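Local structure of glutathione S-transferase (Xanthomonas axonopodis pv. citri, 6NV6) at residues L112-V116 with V117-E121; M98-T102 with S103-G107; Y170-E174 with M175-R179. The protein binds glutathione and, as a theta class glutathione transferase, probably catalyses conjugation of the thiol of glutathione to electrophilic substrates. All coordinates share one frame; numbering follows the deposited sequence.

Contact 1 (L112-V116 with V117-E121); sequences LFWGV and VRTPE
Trp114 and Arg118, one turn apart in the last part of helix 88-118, meet in a CH-pi contact: Arg118 CD sits over the centre of the six-membered ring, 3.6 Å from its centroid. Val117 CG2 also lies over a ring face, that of Phe113, but displaced toward the rim, 3.6 Å from the centroid. With CG anti to the backbone N (chi1 -178°), the Phe113 side chain swings round to meet both Val117 and the arginine tip. Arg118 runs extended from CG to NE, which carries its guanidinium past the indole to the Phe113 rim; there Phe113 CE1 lies over the guanidinium, 3.6 Å from Arg118 CZ, the two planes 83° apart. Among the backbone bonds, Val117 N reaches Phe113 O at 3.1 Å. Trp114 O takes Arg118 N at 3.0 Å and, weakly, Thr119 N, where this helix of the glutathione transferase helical domain widens into a pi-type turn at 114-116. A further weak bond runs from Thr119 OG1 to Gly115 O. Aromatic rings thus flank the aliphatic and cationic parts of one arginine, which probably limits the freedom of the guanidinium, whose NH2 forms a salt bridge with the C-terminal carboxylate of Thr207.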
ATOM      1  N   LEU A 112      -3.983  -1.287  14.856  1.00 49.96           N
ATOM      2  CA  LEU A 112      -2.654  -1.292  15.456  1.00 43.32           C
ATOM      3  C   LEU A 112      -1.995   0.065  15.294  1.00 37.02           C
ATOM      4  O   LEU A 112      -1.499   0.653  16.257  1.00 39.94           O
ATOM      5  CB  LEU A 112      -1.777  -2.375  14.821  1.00 41.08           C
ATOM      6  CG  LEU A 112      -0.338  -2.359  15.354  1.00 46.81           C
ATOM      7  CD1 LEU A 112      -0.298  -2.784  16.812  1.00 42.78           C
ATOM      8  CD2 LEU A 112       0.567  -3.230  14.517  1.00 36.91           C
ATOM      9  N   PHE A 113      -2.008   0.589  14.074  1.00 42.85           N
ATOM     10  CA  PHE A 113      -1.300   1.833  13.818  1.00 50.31           C
ATOM     11  C   PHE A 113      -1.903   3.003  14.585  1.00 44.69           C
ATOM     12  O   PHE A 113      -1.173   3.921  14.970  1.00 42.60           O
ATOM     13  CB  PHE A 113      -1.287   2.131  12.323  1.00 37.42           C
ATOM     14  CG  PHE A 113      -0.529   3.364  11.973  1.00 35.22           C
ATOM     15  CD1 PHE A 113      -1.163   4.601  11.949  1.00 38.81           C
ATOM     16  CD2 PHE A 113       0.832   3.306  11.718  1.00 41.89           C
ATOM     17  CE1 PHE A 113      -0.459   5.767  11.650  1.00 38.98           C
ATOM     18  CE2 PHE A 113       1.554   4.474  11.406  1.00 41.38           C
ATOM     19  CZ  PHE A 113       0.902   5.702  11.374  1.00 42.46           C
ATOM     20  N   TRP A 114      -3.216   3.003  14.815  1.00 48.30           N
ATOM     21  CA  TRP A 114      -3.808   4.129  15.532  1.00 58.28           C
ATOM     22  C   TRP A 114      -3.366   4.132  16.990  1.00 57.33           C
ATOM     23  O   TRP A 114      -2.873   5.146  17.498  1.00 54.70           O
ATOM     24  CB  TRP A 114      -5.334   4.104  15.412  1.00 58.85           C
ATOM     25  CG  TRP A 114      -5.839   5.101  14.384  1.00 72.13           C
ATOM     26  CD1 TRP A 114      -6.069   4.864  13.050  1.00 63.62           C
ATOM     27  CD2 TRP A 114      -6.145   6.493  14.600  1.00 78.76           C
ATOM     28  NE1 TRP A 114      -6.504   6.018  12.430  1.00 65.34           N
ATOM     29  CE2 TRP A 114      -6.561   7.029  13.355  1.00 72.30           C
ATOM     30  CE3 TRP A 114      -6.118   7.333  15.723  1.00 70.29           C
ATOM     31  CZ2 TRP A 114      -6.945   8.370  13.208  1.00 65.05           C
ATOM     32  CZ3 TRP A 114      -6.497   8.671  15.569  1.00 68.10           C
ATOM     33  CH2 TRP A 114      -6.907   9.171  14.323  1.00 64.33           C
ATOM     34  N   GLY A 115      -3.516   2.997  17.670  1.00 49.69           N
ATOM     35  CA  GLY A 115      -3.103   2.877  19.053  1.00 58.11           C
ATOM     36  C   GLY A 115      -1.664   3.251  19.379  1.00 65.79           C
ATOM     37  O   GLY A 115      -1.345   3.530  20.536  1.00 66.40           O
ATOM     38  N   VAL A 116      -0.780   3.265  18.387  1.00 57.11           N
ATOM     39  CA  VAL A 116       0.651   3.352  18.624  1.00 46.32           C
ATOM     40  C   VAL A 116       1.214   4.688  18.174  1.00 46.68           C
ATOM     41  O   VAL A 116       2.066   5.266  18.849  1.00 57.88           O
ATOM     42  CB  VAL A 116       1.378   2.181  17.930  1.00 44.33           C
ATOM     43  CG1 VAL A 116       2.890   2.294  18.086  1.00 43.43           C
ATOM     44  CG2 VAL A 116       0.871   0.860  18.474  1.00 43.72           C
ATOM     45  N   VAL A 117       0.738   5.202  17.049  1.00 53.14           N
ATOM     46  CA  VAL A 117       1.263   6.436  16.488  1.00 52.40           C
ATOM     47  C   VAL A 117       0.362   7.629  16.785  1.00 61.43           C
ATOM     48  O   VAL A 117       0.836   8.777  16.755  1.00 62.21           O
ATOM     49  CB  VAL A 117       1.461   6.264  14.969  1.00 47.38           C
ATOM     50  CG1 VAL A 117       2.212   7.445  14.353  1.00 45.73           C
ATOM     51  CG2 VAL A 117       2.161   4.942  14.708  1.00 50.85           C
ATOM     52  N   ARG A 118      -0.912   7.393  17.105  1.00 60.63           N
ATOM     53  CA  ARG A 118      -1.899   8.455  17.108  1.00 66.64           C
ATOM     54  C   ARG A 118      -2.718   8.568  18.387  1.00 65.96           C
ATOM     55  O   ARG A 118      -3.385   9.592  18.570  1.00 69.48           O
ATOM     56  CB  ARG A 118      -2.849   8.283  15.909  1.00 62.04           C
ATOM     57  CG  ARG A 118      -2.221   8.759  14.606  1.00 53.67           C
ATOM     58  CD  ARG A 118      -3.109   8.538  13.387  1.00 55.06           C
ATOM     59  NE  ARG A 118      -2.387   8.854  12.151  1.00 57.67           N
ATOM     60  CZ  ARG A 118      -2.736   8.430  10.935  1.00 53.01           C
ATOM     61  NH1 ARG A 118      -3.808   7.667  10.775  1.00 38.82           N
ATOM     62  NH2 ARG A 118      -2.003   8.776   9.877  1.00 44.92           N
ATOM     63  N   THR A 119      -2.687   7.582  19.275  1.00 63.14           N
ATOM     64  CA  THR A 119      -3.433   7.802  20.503  1.00 73.87           C
ATOM     65  C   THR A 119      -2.485   8.038  21.678  1.00 78.16           C
ATOM     66  O   THR A 119      -1.396   7.453  21.736  1.00 74.26           O
ATOM     67  CB  THR A 119      -4.352   6.620  20.830  1.00 73.63           C
ATOM     68  OG1 THR A 119      -3.559   5.479  21.180  1.00 82.94           O
ATOM     69  CG2 THR A 119      -5.234   6.274  19.637  1.00 70.45           C
ATOM     70  N   PRO A 120      -2.863   8.912  22.614  1.00 89.94           N
ATOM     71  CA  PRO A 120      -2.048   9.113  23.818  1.00 88.53           C
ATOM     72  C   PRO A 120      -2.109   7.900  24.735  1.00 91.84           C
ATOM     73  O   PRO A 120      -3.137   7.224  24.839  1.00 90.55           O
ATOM     74  CB  PRO A 120      -2.686  10.343  24.481  1.00 82.68           C
ATOM     75  CG  PRO A 120      -3.484  11.004  23.403  1.00 84.34           C
ATOM     76  CD  PRO A 120      -3.965   9.884  22.527  1.00 89.46           C
ATOM     77  N   GLU A 121      -0.982   7.634  25.411  1.00 89.20           N
ATOM     78  CA  GLU A 121      -0.866   6.427  26.227  1.00 91.82           C
ATOM     79  C   GLU A 121      -1.978   6.342  27.264  1.00 95.42           C
ATOM     80  O   GLU A 121      -2.419   5.240  27.613  1.00 93.72           O
ATOM     81  CB  GLU A 121       0.506   6.381  26.898  1.00 93.08           C
ATOM     82  CG  GLU A 121       0.560   5.528  28.157  1.00 94.56           C
ATOM     83  CD  GLU A 121       0.506   4.040  27.866  1.00 97.11           C
ATOM     84  OE1 GLU A 121       1.120   3.601  26.872  1.00 99.21           O
ATOM     85  OE2 GLU A 121      -0.156   3.305  28.629  1.00 96.97           O
TER

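Contact 2 (M98-T102 with S103-G107)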
ATOM      1  N   MET A  98      -4.204  -7.551  -3.748  1.00 29.79           N
ATOM      2  CA  MET A  98      -4.896  -6.272  -3.677  1.00 33.65           C
ATOM      3  C   MET A  98      -6.177  -6.396  -2.859  1.00 34.12           C
ATOM      4  O   MET A  98      -6.414  -5.611  -1.933  1.00 28.60           O
ATOM      5  CB  MET A  98      -5.191  -5.762  -5.083  1.00 30.91           C
ATOM      6  CG  MET A  98      -3.958  -5.626  -5.961  1.00 31.02           C
ATOM      7  SD  MET A  98      -4.340  -4.902  -7.571  1.00 39.82           S
ATOM      8  CE  MET A  98      -4.455  -3.164  -7.097  1.00 31.16           C
ATOM      9  N   ASP A  99      -7.009  -7.390  -3.179  1.00 36.08           N
ATOM     10  CA  ASP A  99      -8.228  -7.621  -2.407  1.00 32.29           C
ATOM     11  C   ASP A  99      -7.917  -8.013  -0.966  1.00 33.57           C
ATOM     12  O   ASP A  99      -8.589  -7.558  -0.035  1.00 35.51           O
ATOM     13  CB  ASP A  99      -9.063  -8.707  -3.069  1.00 34.41           C
ATOM     14  CG  ASP A  99      -9.957  -8.173  -4.158  1.00 41.13           C
ATOM     15  OD1 ASP A  99     -10.218  -6.950  -4.179  1.00 35.45           O
ATOM     16  OD2 ASP A  99     -10.399  -8.993  -4.987  1.00 42.38           O
ATOM     17  N   TRP A 100      -6.914  -8.870  -0.765  1.00 32.64           N
ATOM     18  CA  TRP A 100      -6.583  -9.333   0.578  1.00 34.54           C
ATOM     19  C   TRP A 100      -6.082  -8.191   1.464  1.00 33.33           C
ATOM     20  O   TRP A 100      -6.366  -8.161   2.669  1.00 29.63           O
ATOM     21  CB  TRP A 100      -5.549 -10.456   0.466  1.00 30.13           C
ATOM     22  CG  TRP A 100      -5.061 -11.030   1.762  1.00 29.85           C
ATOM     23  CD1 TRP A 100      -5.532 -12.136   2.389  1.00 34.41           C
ATOM     24  CD2 TRP A 100      -3.964 -10.557   2.554  1.00 34.93           C
ATOM     25  NE1 TRP A 100      -4.818 -12.375   3.542  1.00 34.16           N
ATOM     26  CE2 TRP A 100      -3.847 -11.420   3.662  1.00 30.01           C
ATOM     27  CE3 TRP A 100      -3.075  -9.479   2.441  1.00 37.74           C
ATOM     28  CZ2 TRP A 100      -2.887 -11.240   4.649  1.00 32.11           C
ATOM     29  CZ3 TRP A 100      -2.112  -9.301   3.431  1.00 28.99           C
ATOM     30  CH2 TRP A 100      -2.031 -10.176   4.517  1.00 32.50           C
ATOM     31  N   THR A 101      -5.339  -7.244   0.890  1.00 29.62           N
ATOM     32  CA  THR A 101      -4.887  -6.102   1.674  1.00 34.51           C
ATOM     33  C   THR A 101      -6.074  -5.343   2.250  1.00 29.27           C
ATOM     34  O   THR A 101      -6.083  -4.980   3.435  1.00 33.60           O
ATOM     35  CB  THR A 101      -4.021  -5.179   0.809  1.00 31.20           C
ATOM     36  OG1 THR A 101      -2.827  -5.864   0.421  1.00 30.37           O
ATOM     37  CG2 THR A 101      -3.638  -3.930   1.582  1.00 32.24           C
ATOM     38  N   THR A 102      -7.093  -5.111   1.430  1.00 27.51           N
ATOM     39  CA  THR A 102      -8.280  -4.423   1.916  1.00 34.25           C
ATOM     40  C   THR A 102      -9.140  -5.336   2.786  1.00 30.39           C
ATOM     41  O   THR A 102      -9.538  -4.958   3.893  1.00 36.11           O
ATOM     42  CB  THR A 102      -9.079  -3.883   0.734  1.00 34.47           C
ATOM     43  OG1 THR A 102      -8.265  -2.954  -0.000  1.00 37.00           O
ATOM     44  CG2 THR A 102     -10.347  -3.198   1.226  1.00 28.45           C
ATOM     45  N   SER A 103      -9.430  -6.548   2.307  1.00 28.47           N
ATOM     46  CA  SER A 103     -10.415  -7.383   2.980  1.00 28.18           C
ATOM     47  C   SER A 103      -9.920  -7.900   4.327  1.00 37.46           C
ATOM     48  O   SER A 103     -10.735  -8.148   5.226  1.00 43.16           O
ATOM     49  CB  SER A 103     -10.808  -8.548   2.071  1.00 28.74           C
ATOM     50  OG  SER A 103      -9.919  -9.640   2.211  1.00 29.22           O
ATOM     51  N   THR A 104      -8.608  -8.078   4.495  1.00 33.52           N
ATOM     52  CA  THR A 104      -8.129  -8.852   5.633  1.00 34.00           C
ATOM     53  C   THR A 104      -7.083  -8.119   6.466  1.00 36.28           C
ATOM     54  O   THR A 104      -7.067  -8.249   7.691  1.00 35.28           O
ATOM     55  CB  THR A 104      -7.559 -10.191   5.137  1.00 38.38           C
ATOM     56  OG1 THR A 104      -8.580 -10.915   4.440  1.00 39.63           O
ATOM     57  CG2 THR A 104      -7.057 -11.040   6.294  1.00 31.71           C
ATOM     58  N   PHE A 105      -6.208  -7.341   5.839  1.00 37.44           N
ATOM     59  CA  PHE A 105      -5.098  -6.778   6.593  1.00 33.04           C
ATOM     60  C   PHE A 105      -5.353  -5.360   7.080  1.00 35.70           C
ATOM     61  O   PHE A 105      -4.994  -5.026   8.216  1.00 36.51           O
ATOM     62  CB  PHE A 105      -3.823  -6.801   5.749  1.00 29.44           C
ATOM     63  CG  PHE A 105      -2.648  -6.165   6.429  1.00 29.39           C
ATOM     64  CD1 PHE A 105      -2.017  -6.808   7.472  1.00 28.51           C
ATOM     65  CD2 PHE A 105      -2.192  -4.909   6.039  1.00 34.17           C
ATOM     66  CE1 PHE A 105      -0.937  -6.219   8.112  1.00 37.99           C
ATOM     67  CE2 PHE A 105      -1.100  -4.307   6.674  1.00 31.85           C
ATOM     68  CZ  PHE A 105      -0.475  -4.964   7.715  1.00 33.00           C
ATOM     69  N   ALA A 106      -5.970  -4.517   6.250  1.00 31.41           N
ATOM     70  CA  ALA A 106      -5.982  -3.082   6.523  1.00 33.49           C
ATOM     71  C   ALA A 106      -6.715  -2.749   7.823  1.00 43.68           C
ATOM     72  O   ALA A 106      -6.271  -1.881   8.587  1.00 41.75           O
ATOM     73  CB  ALA A 106      -6.603  -2.345   5.339  1.00 33.06           C
ATOM     74  N   GLY A 107      -7.827  -3.439   8.101  1.00 36.47           N
ATOM     75  CA  GLY A 107      -8.626  -3.091   9.264  1.00 33.33           C
ATOM     76  C   GLY A 107      -7.869  -3.286  10.564  1.00 43.95           C
ATOM     77  O   GLY A 107      -7.766  -2.364  11.381  1.00 47.79           O
TER
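Trp100 lies along helix 88-118 against Thr104 and Phe105, and its indole can be followed outward. From CB, a chi1 of 178° sets the indole beside the carbonyl carbon and lays the ring forward along the next turn. On the pyrrole side, CD1 comes to Thr104 OG1 and CB, and NE1 to Thr104 CG2 at 3.8 Å. Thr104 CB lies over one face of the indole, 4.0 Å from the centroid of the five-membered ring and toward its rim, a CH-pi contact. At the far side of the benzene ring, CZ3 touches Phe105 CB at 3.8 Å, and CH2 is close to the same carbon. This is the middle of the long first helix of the all-helical C-terminal domain of the glutathione transferase fold, and it widens here into a pi-type turn at 103-105. Trp100 O accordingly accepts two backbone N-H groups, Thr104 N at 2.9 Å and Phe105 N at 3.3 Å. Ala106 N reaches back five residues to Thr101 O, also at 2.9 Å. Beside the indole, the hydroxyls of Ser103 OG and Thr104 OG1 share a hydrogen bond of 2.9 Å. Leu139 of helix 126-146 touches both Trp100 and Thr104, and the ring of Trp97 meets Trp100 edge-to-face.

Contact 3 (Y170-E174 with M175-R179)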
ATOM      1  N   TYR A 170       5.309  -0.173   4.437  1.00 26.99           N
ATOM      2  CA  TYR A 170       6.150   0.914   4.920  1.00 30.67           C
ATOM      3  C   TYR A 170       5.812   1.250   6.372  1.00 31.01           C
ATOM      4  O   TYR A 170       6.698   1.327   7.231  1.00 27.96           O
ATOM      5  CB  TYR A 170       5.986   2.139   4.021  1.00 29.08           C
ATOM      6  CG  TYR A 170       6.676   3.369   4.564  1.00 37.36           C
ATOM      7  CD1 TYR A 170       8.060   3.406   4.696  1.00 32.52           C
ATOM      8  CD2 TYR A 170       5.947   4.492   4.952  1.00 32.84           C
ATOM      9  CE1 TYR A 170       8.695   4.514   5.184  1.00 30.16           C
ATOM     10  CE2 TYR A 170       6.581   5.611   5.446  1.00 32.82           C
ATOM     11  CZ  TYR A 170       7.956   5.613   5.555  1.00 35.87           C
ATOM     12  OH  TYR A 170       8.595   6.725   6.040  1.00 37.11           O
ATOM     13  N   ALA A 171       4.524   1.437   6.668  1.00 31.59           N
ATOM     14  CA  ALA A 171       4.126   1.696   8.046  1.00 33.29           C
ATOM     15  C   ALA A 171       4.527   0.544   8.956  1.00 36.15           C
ATOM     16  O   ALA A 171       5.069   0.761  10.046  1.00 40.98           O
ATOM     17  CB  ALA A 171       2.618   1.946   8.119  1.00 32.10           C
ATOM     18  N   TRP A 172       4.288  -0.692   8.514  1.00 29.34           N
ATOM     19  CA  TRP A 172       4.630  -1.857   9.320  1.00 38.02           C
ATOM     20  C   TRP A 172       6.088  -1.840   9.774  1.00 37.83           C
ATOM     21  O   TRP A 172       6.383  -2.092  10.944  1.00 33.49           O
ATOM     22  CB  TRP A 172       4.342  -3.131   8.530  1.00 30.01           C
ATOM     23  CG  TRP A 172       4.798  -4.400   9.199  1.00 41.72           C
ATOM     24  CD1 TRP A 172       5.885  -5.175   8.860  1.00 40.23           C
ATOM     25  CD2 TRP A 172       4.180  -5.053  10.315  1.00 42.07           C
ATOM     26  NE1 TRP A 172       5.972  -6.262   9.699  1.00 34.15           N
ATOM     27  CE2 TRP A 172       4.938  -6.212  10.598  1.00 38.18           C
ATOM     28  CE3 TRP A 172       3.057  -4.777  11.099  1.00 33.98           C
ATOM     29  CZ2 TRP A 172       4.604  -7.088  11.626  1.00 41.99           C
ATOM     30  CZ3 TRP A 172       2.736  -5.646  12.123  1.00 36.67           C
ATOM     31  CH2 TRP A 172       3.504  -6.786  12.376  1.00 36.45           C
ATOM     32  N   PHE A 173       7.011  -1.537   8.872  1.00 38.24           N
ATOM     33  CA  PHE A 173       8.420  -1.696   9.192  1.00 38.01           C
ATOM     34  C   PHE A 173       9.019  -0.479   9.876  1.00 44.14           C
ATOM     35  O   PHE A 173      10.015  -0.616  10.599  1.00 49.19           O
ATOM     36  CB  PHE A 173       9.211  -2.017   7.920  1.00 37.05           C
ATOM     37  CG  PHE A 173       9.176  -3.478   7.535  1.00 42.26           C
ATOM     38  CD1 PHE A 173       9.747  -4.438   8.360  1.00 36.68           C
ATOM     39  CD2 PHE A 173       8.548  -3.893   6.362  1.00 36.17           C
ATOM     40  CE1 PHE A 173       9.713  -5.777   8.015  1.00 35.79           C
ATOM     41  CE2 PHE A 173       8.513  -5.233   6.014  1.00 34.07           C
ATOM     42  CZ  PHE A 173       9.095  -6.174   6.843  1.00 33.36           C
ATOM     43  N   GLU A 174       8.443   0.703   9.686  1.00 44.27           N
ATOM     44  CA  GLU A 174       9.014   1.912  10.261  1.00 42.72           C
ATOM     45  C   GLU A 174       8.262   2.388  11.491  1.00 38.17           C
ATOM     46  O   GLU A 174       8.743   3.294  12.177  1.00 45.49           O
ATOM     47  CB  GLU A 174       9.076   3.012   9.198  1.00 36.79           C
ATOM     48  CG  GLU A 174       9.737   2.542   7.889  1.00 37.55           C
ATOM     49  CD  GLU A 174      11.172   2.017   8.079  1.00 46.35           C
ATOM     50  OE1 GLU A 174      11.866   2.521   8.989  1.00 44.85           O
ATOM     51  OE2 GLU A 174      11.608   1.111   7.322  1.00 36.93           O
ATOM     52  N   MET A 175       7.103   1.800  11.779  1.00 39.30           N
ATOM     53  CA  MET A 175       6.399   1.922  13.049  1.00 47.39           C
ATOM     54  C   MET A 175       7.291   1.556  14.223  1.00 50.41           C
ATOM     55  O   MET A 175       8.101   0.625  14.125  1.00 45.62           O
ATOM     56  CB  MET A 175       5.175   1.008  13.097  1.00 45.19           C
ATOM     57  CG  MET A 175       3.875   1.677  12.811  1.00 46.35           C
ATOM     58  SD  MET A 175       2.535   0.621  13.381  1.00 50.89           S
ATOM     59  CE  MET A 175       3.156  -0.974  12.907  1.00 43.11           C
ATOM     60  N   PRO A 176       7.137   2.229  15.361  1.00 54.90           N
ATOM     61  CA  PRO A 176       7.876   1.818  16.567  1.00 43.36           C
ATOM     62  C   PRO A 176       7.183   0.659  17.279  1.00 46.18           C
ATOM     63  O   PRO A 176       6.422   0.819  18.233  1.00 50.59           O
ATOM     64  CB  PRO A 176       7.888   3.101  17.399  1.00 42.71           C
ATOM     65  CG  PRO A 176       6.598   3.780  17.044  1.00 40.95           C
ATOM     66  CD  PRO A 176       6.250   3.379  15.623  1.00 47.76           C
ATOM     67  N   ILE A 177       7.436  -0.559  16.790  1.00 48.93           N
ATOM     68  CA  ILE A 177       6.875  -1.779  17.356  1.00 37.63           C
ATOM     69  C   ILE A 177       7.927  -2.883  17.292  1.00 47.81           C
ATOM     70  O   ILE A 177       8.940  -2.770  16.600  1.00 37.74           O
ATOM     71  CB  ILE A 177       5.606  -2.239  16.614  1.00 46.27           C
ATOM     72  CG1 ILE A 177       5.921  -2.461  15.134  1.00 45.91           C
ATOM     73  CG2 ILE A 177       4.460  -1.244  16.767  1.00 46.22           C
ATOM     74  CD1 ILE A 177       5.037  -3.483  14.476  1.00 36.39           C
ATOM     75  N   GLU A 178       7.670  -3.969  18.022  1.00 47.91           N
ATOM     76  CA  GLU A 178       8.476  -5.181  17.925  1.00 45.66           C
ATOM     77  C   GLU A 178       7.782  -6.116  16.946  1.00 51.62           C
ATOM     78  O   GLU A 178       6.646  -6.543  17.190  1.00 43.92           O
ATOM     79  CB  GLU A 178       8.670  -5.857  19.285  1.00 45.70           C
ATOM     80  CG  GLU A 178       9.846  -6.835  19.311  1.00 56.57           C
ATOM     81  CD  GLU A 178      10.217  -7.346  20.708  1.00 63.55           C
ATOM     82  OE1 GLU A 178       9.356  -7.335  21.614  1.00 57.93           O
ATOM     83  OE2 GLU A 178      11.388  -7.760  20.894  1.00 66.54           O
ATOM     84  N   ARG A 179       8.461  -6.418  15.828  1.00 43.57           N
ATOM     85  CA  ARG A 179       7.913  -7.206  14.732  1.00 38.80           C
ATOM     86  C   ARG A 179       8.402  -8.644  14.787  1.00 37.32           C
ATOM     87  O   ARG A 179       9.557  -8.893  15.136  1.00 45.93           O
ATOM     88  CB  ARG A 179       8.305  -6.604  13.381  1.00 41.01           C
ATOM     89  CG  ARG A 179       7.415  -5.470  12.929  1.00 43.40           C
ATOM     90  CD  ARG A 179       8.070  -4.630  11.850  1.00 47.09           C
ATOM     91  NE  ARG A 179       9.329  -4.048  12.302  1.00 48.77           N
ATOM     92  CZ  ARG A 179       9.455  -2.851  12.859  1.00 55.64           C
ATOM     93  NH1 ARG A 179      10.619  -2.473  13.354  1.00 55.66           N
ATOM     94  NH2 ARG A 179       8.407  -2.067  13.002  1.00 53.43           N
TER
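Met175 N closes the last turn of helix 163-174 on Ala171 O at 2.9 Å, after which Met175 leaves helical geometry and the chain bends through an inverse gamma turn centred on Pro176. Arg179 then comes back over the helix end. Its CG and CD lie across one face of Trp172, CD 3.7 Å from the centroid of the five-membered ring, and the two side chains run in opposite directions. Ile177 CD1 lies over the six-membered ring on that same face, toward its rim, 4.1 Å from its centroid. A bend at chi3 (-59°) turns the guanidinium away from the indole to the backbone carbonyls, its plane 78° from that of the ring. There Arg179 NH2 bridges two carbonyls, giving bonds of 2.9 Å to both Trp172 O and Met175 O; the second lies in the guanidinium plane, the first 28° out of it. The result is a C-terminal end of a helix in the glutathione transferase helical domain where a loop arginine bonds one carbonyl of the last turn and one just beyond it. Phe173 O sits over one face of the guanidinium, and Ile177 O over the opposite face. The ring of Phe173 meets that of Tyr189 with the planes nearly parallel.

Overall arrangement
Contacts 2 and 1 follow each other along helix 88-118, its middle and its last part, with centres 20 Å apart. Contact 3 lies across from contact 1, centres 12 Å apart, and the two touch: Phe113 CD2 meets Met175 SD at 3.6 Å, and Leu112 CD2 reaches Met175 CE at 3.8 Å. Contacts 2 and 3 stay apart, with nearest atoms about 5 Å from each other, yet Phe109, between contacts 2 and 1 on the helix, meets both Phe105 and Met175. Helix 126-146 packs against all three. Each contact lies in the helical part of the protein; in this family glutathione is held chiefly by the thioredoxin-like domain.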